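Local coordinates for protein xyloglucan-specific endo-beta-1,4-glucanase (Uncultured bacterium, PDB 4W88) that hydrolyses internal beta-1,4-glucosidic linkages of xyloglucan, a plant cell-wall polysaccharide, as a member of glycoside hydrolase family 5, at residues Y228-V233 against E281-W286. The protein carries 1 engineered substitution. Numbering follows the deposited sequence.
With BGC (beta-D-glucopyranose), chain C; BGC (beta-D-glucopyranose), chain B.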
loop_
_atom_site.group_PDB
_atom_site.type_symbol
_atom_site.label_atom_id
_atom_site.label_comp_id
_atom_site.label_asym_id
_atom_site.label_seq_id
_atom_site.Cartn_x
_atom_site.Cartn_y
_atom_site.Cartn_z
ATOM N N TYR A 228 12.934 -9.560 6.728
ATOM C CA TYR A 228 11.852 -10.485 6.800
ATOM C C TYR A 228 11.883 -11.335 8.046
ATOM O O TYR A 228 10.877 -11.562 8.708
ATOM C CB TYR A 228 11.863 -11.353 5.531
ATOM C CG TYR A 228 10.847 -12.453 5.536
ATOM C CD1 TYR A 228 9.534 -12.184 5.314
ATOM C CD2 TYR A 228 11.207 -13.774 5.731
ATOM C CE1 TYR A 228 8.578 -13.165 5.343
ATOM C CE2 TYR A 228 10.261 -14.760 5.726
ATOM C CZ TYR A 228 8.943 -14.436 5.547
ATOM O OH TYR A 228 7.972 -15.384 5.494
ATOM N N PHE A 229 13.068 -11.785 8.398
ATOM C CA PHE A 229 13.182 -12.671 9.597
ATOM C C PHE A 229 12.927 -11.991 10.934
ATOM O O PHE A 229 12.648 -12.678 11.954
ATOM C CB PHE A 229 14.516 -13.385 9.609
ATOM C CG PHE A 229 14.593 -14.552 8.642
ATOM C CD1 PHE A 229 13.471 -15.310 8.337
ATOM C CD2 PHE A 229 15.796 -14.947 8.127
ATOM C CE1 PHE A 229 13.532 -16.379 7.458
ATOM C CE2 PHE A 229 15.871 -16.043 7.267
ATOM C CZ PHE A 229 14.728 -16.759 6.943
ATOM N N PHE A 230 13.019 -10.664 10.958
ATOM C CA PHE A 230 12.594 -9.932 12.138
ATOM C C PHE A 230 11.092 -9.651 12.133
ATOM O O PHE A 230 10.427 -9.735 13.166
ATOM C CB PHE A 230 13.359 -8.623 12.269
ATOM C CG PHE A 230 12.934 -7.833 13.463
ATOM C CD1 PHE A 230 13.247 -8.269 14.742
ATOM C CD2 PHE A 230 12.228 -6.683 13.327
ATOM C CE1 PHE A 230 12.807 -7.546 15.850
ATOM C CE2 PHE A 230 11.798 -5.975 14.428
ATOM C CZ PHE A 230 12.070 -6.413 15.681
ATOM N N THR A 231 10.564 -9.257 10.960
ATOM C CA THR A 231 9.203 -8.732 10.899
ATOM C C THR A 231 8.114 -9.797 10.808
ATOM O O THR A 231 6.937 -9.582 11.209
ATOM C CB THR A 231 9.040 -7.769 9.678
ATOM O OG1 THR A 231 9.431 -8.466 8.499
ATOM C CG2 THR A 231 9.959 -6.556 9.836
ATOM N N TYR A 232 8.516 -10.948 10.247
ATOM C CA TYR A 232 7.626 -12.144 10.086
ATOM C C TYR A 232 8.037 -13.328 10.957
ATOM O O TYR A 232 9.096 -13.329 11.517
ATOM C CB TYR A 232 7.559 -12.573 8.600
ATOM C CG TYR A 232 6.582 -11.724 7.740
ATOM C CD1 TYR A 232 6.885 -10.372 7.429
ATOM C CD2 TYR A 232 5.373 -12.256 7.306
ATOM C CE1 TYR A 232 5.974 -9.617 6.677
ATOM C CE2 TYR A 232 4.480 -11.515 6.569
ATOM C CZ TYR A 232 4.788 -10.234 6.279
ATOM O OH TYR A 232 3.870 -9.519 5.531
ATOM N N VAL A 233 7.143 -14.270 11.118
ATOM C CA VAL A 233 7.428 -15.533 11.794
ATOM C C VAL A 233 7.676 -16.607 10.726
ATOM O O VAL A 233 6.853 -16.756 9.828
ATOM C CB VAL A 233 6.280 -15.977 12.695
ATOM C CG1 VAL A 233 6.646 -17.294 13.431
ATOM C CG2 VAL A 233 5.956 -14.891 13.676
ATOM N N GLU A 281 10.460 -3.590 23.108
ATOM C CA GLU A 281 11.721 -2.789 23.036
ATOM C C GLU A 281 12.511 -3.044 21.738
ATOM O O GLU A 281 13.180 -2.159 21.187
ATOM C CB GLU A 281 12.620 -3.095 24.240
ATOM C CG GLU A 281 11.977 -2.680 25.542
ATOM C CD GLU A 281 11.419 -3.896 26.281
ATOM O OE1 GLU A 281 11.952 -4.144 27.471
ATOM O OE2 GLU A 281 10.444 -4.569 25.689
ATOM N N ASP A 282 12.478 -4.294 21.250
ATOM C CA ASP A 282 13.139 -4.596 19.994
ATOM C C ASP A 282 12.466 -3.942 18.789
ATOM O O ASP A 282 13.140 -3.408 17.900
ATOM C CB ASP A 282 13.191 -6.127 19.776
ATOM C CG ASP A 282 13.915 -6.814 20.880
ATOM O OD1 ASP A 282 15.157 -6.750 20.866
ATOM O OD2 ASP A 282 13.274 -7.378 21.780
ATOM N N ILE A 283 11.153 -3.992 18.779
ATOM C CA ILE A 283 10.444 -3.306 17.707
ATOM C C ILE A 283 10.701 -1.787 17.731
ATOM O O ILE A 283 10.915 -1.198 16.668
ATOM C CB ILE A 283 8.942 -3.658 17.678
ATOM C CG1 ILE A 283 8.757 -5.143 17.342
ATOM C CG2 ILE A 283 8.198 -2.729 16.733
ATOM C CD1 ILE A 283 7.335 -5.654 17.451
ATOM N N VAL A 284 10.645 -1.157 18.921
ATOM C CA VAL A 284 11.036 0.238 19.003
ATOM C C VAL A 284 12.406 0.520 18.394
ATOM O O VAL A 284 12.574 1.518 17.660
ATOM C CB VAL A 284 10.915 0.740 20.459
ATOM C CG1 VAL A 284 11.488 2.163 20.617
ATOM C CG2 VAL A 284 9.421 0.660 20.903
ATOM N N ARG A 285 13.419 -0.292 18.727
ATOM C CA ARG A 285 14.733 -0.121 18.130
ATOM C C ARG A 285 14.747 -0.320 16.606
ATOM O O ARG A 285 15.394 0.444 15.860
ATOM C CB ARG A 285 15.740 -1.073 18.792
ATOM C CG ARG A 285 16.082 -0.686 20.229
ATOM C CD ARG A 285 17.333 -1.416 20.731
ATOM N NE ARG A 285 16.960 -2.789 21.088
ATOM C CZ ARG A 285 16.446 -3.173 22.251
ATOM N NH1 ARG A 285 16.239 -2.325 23.218
ATOM N NH2 ARG A 285 16.123 -4.437 22.440
ATOM N N TRP A 286 14.007 -1.307 16.132
ATOM C CA TRP A 286 13.934 -1.559 14.700
ATOM C C TRP A 286 13.324 -0.351 13.977
ATOM O O TRP A 286 13.822 0.061 12.930
ATOM C CB TRP A 286 13.099 -2.813 14.432
ATOM C CG TRP A 286 12.831 -3.035 12.980
ATOM C CD1 TRP A 286 13.678 -3.548 12.029
ATOM C CD2 TRP A 286 11.628 -2.694 12.307
ATOM N NE1 TRP A 286 13.073 -3.537 10.800
ATOM C CE2 TRP A 286 11.797 -3.026 10.952
ATOM C CE3 TRP A 286 10.425 -2.136 12.726
ATOM C CZ2 TRP A 286 10.796 -2.774 9.996
ATOM C CZ3 TRP A 286 9.451 -1.888 11.799
ATOM C CH2 TRP A 286 9.626 -2.219 10.455
HETATM C C2 BGC C . 10.104 -14.493 1.349
HETATM C C3 BGC C . 9.492 -13.117 1.763
HETATM C C4 BGC C . 8.045 -13.307 1.364
HETATM C C5 BGC C . 7.790 -14.793 1.725
HETATM C C6 BGC C . 6.513 -15.398 1.131
HETATM C C1 BGC C . 9.873 -15.768 2.201
HETATM O O1 BGC C . 10.634 -17.101 2.132
HETATM O O2 BGC C . 11.437 -14.341 1.494
HETATM O O3 BGC C . 10.181 -12.024 1.165
HETATM O O4 BGC C . 6.968 -12.965 2.181
HETATM O O5 BGC C . 8.667 -15.922 1.558
HETATM O O6 BGC C . 5.613 -15.707 2.224
HETATM C C2 BGC B . 4.770 -11.753 2.471
HETATM C C3 BGC B . 3.815 -10.619 2.065
HETATM C C4 BGC B . 4.478 -9.285 2.128
HETATM C C5 BGC B . 5.813 -9.666 1.367
HETATM C C6 BGC B . 6.568 -8.393 1.411
HETATM C C1 BGC B . 5.951 -12.087 1.630
HETATM O O2 BGC B . 4.029 -12.852 2.213
HETATM O O3 BGC B . 2.754 -10.673 2.987
HETATM O O4 BGC B . 3.470 -8.172 1.884
HETATM O O5 BGC B . 6.555 -10.926 1.826
HETATM O O6 BGC B . 7.720 -8.291 0.614
#
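In this GH5 TIM barrel, the short helix 228-231 follows the sixth barrel strand, 218-223, and packs against helix 280-295, which follows the seventh, 267-272. Y228 of the short helix meets sugar, while F230 and T231 meet helix 280-295. Y228 belongs to the glycan pocket. Its CG is anti to the backbone N (chi1 175°), and the glucose of chain C lies over one ring face, with Y228 CE1 3.6 Å from O4 of that glucose and Y228 CZ 3.7 Å from its C1. This is carbohydrate-aromatic packing. An alanine here would probably weaken glucose binding, because the flat surface under the sugar would be lost. F230 carries most of the helix contact. Its CG is also anti to N (chi1 179°), which lays the ring against D282, I283 and W286. F230 CZ reaches I283 CG1 at 3.9 Å. F230 CE2 presses on W286 CB at 3.4 Å, a tight approach. The F230 ring and the five-membered ring of W286 meet obliquely, planes 38° apart. The carboxylate of D282, whose CB borders the F230 ring, takes a hydrogen bond from W241 N at OD1. R285 NH2 forms a salt bridge to D282 OD1 from above the carboxylate plane (3.0 Å). The two branches of T231 have different partners. T231 CG2 approaches the benzo side of W286 obliquely, 3.9 Å from CZ2. OG1 is hydrogen-bonded to the backbone oxygens of Y225 and P227. W286 NE1 is hydrogen-bonded to T226 O, so both residues are tied to the loop just before the helix. Y232, past the helix, returns to the pocket: Y232 OH lies 3.0 Å from O3 of the chain B glucose.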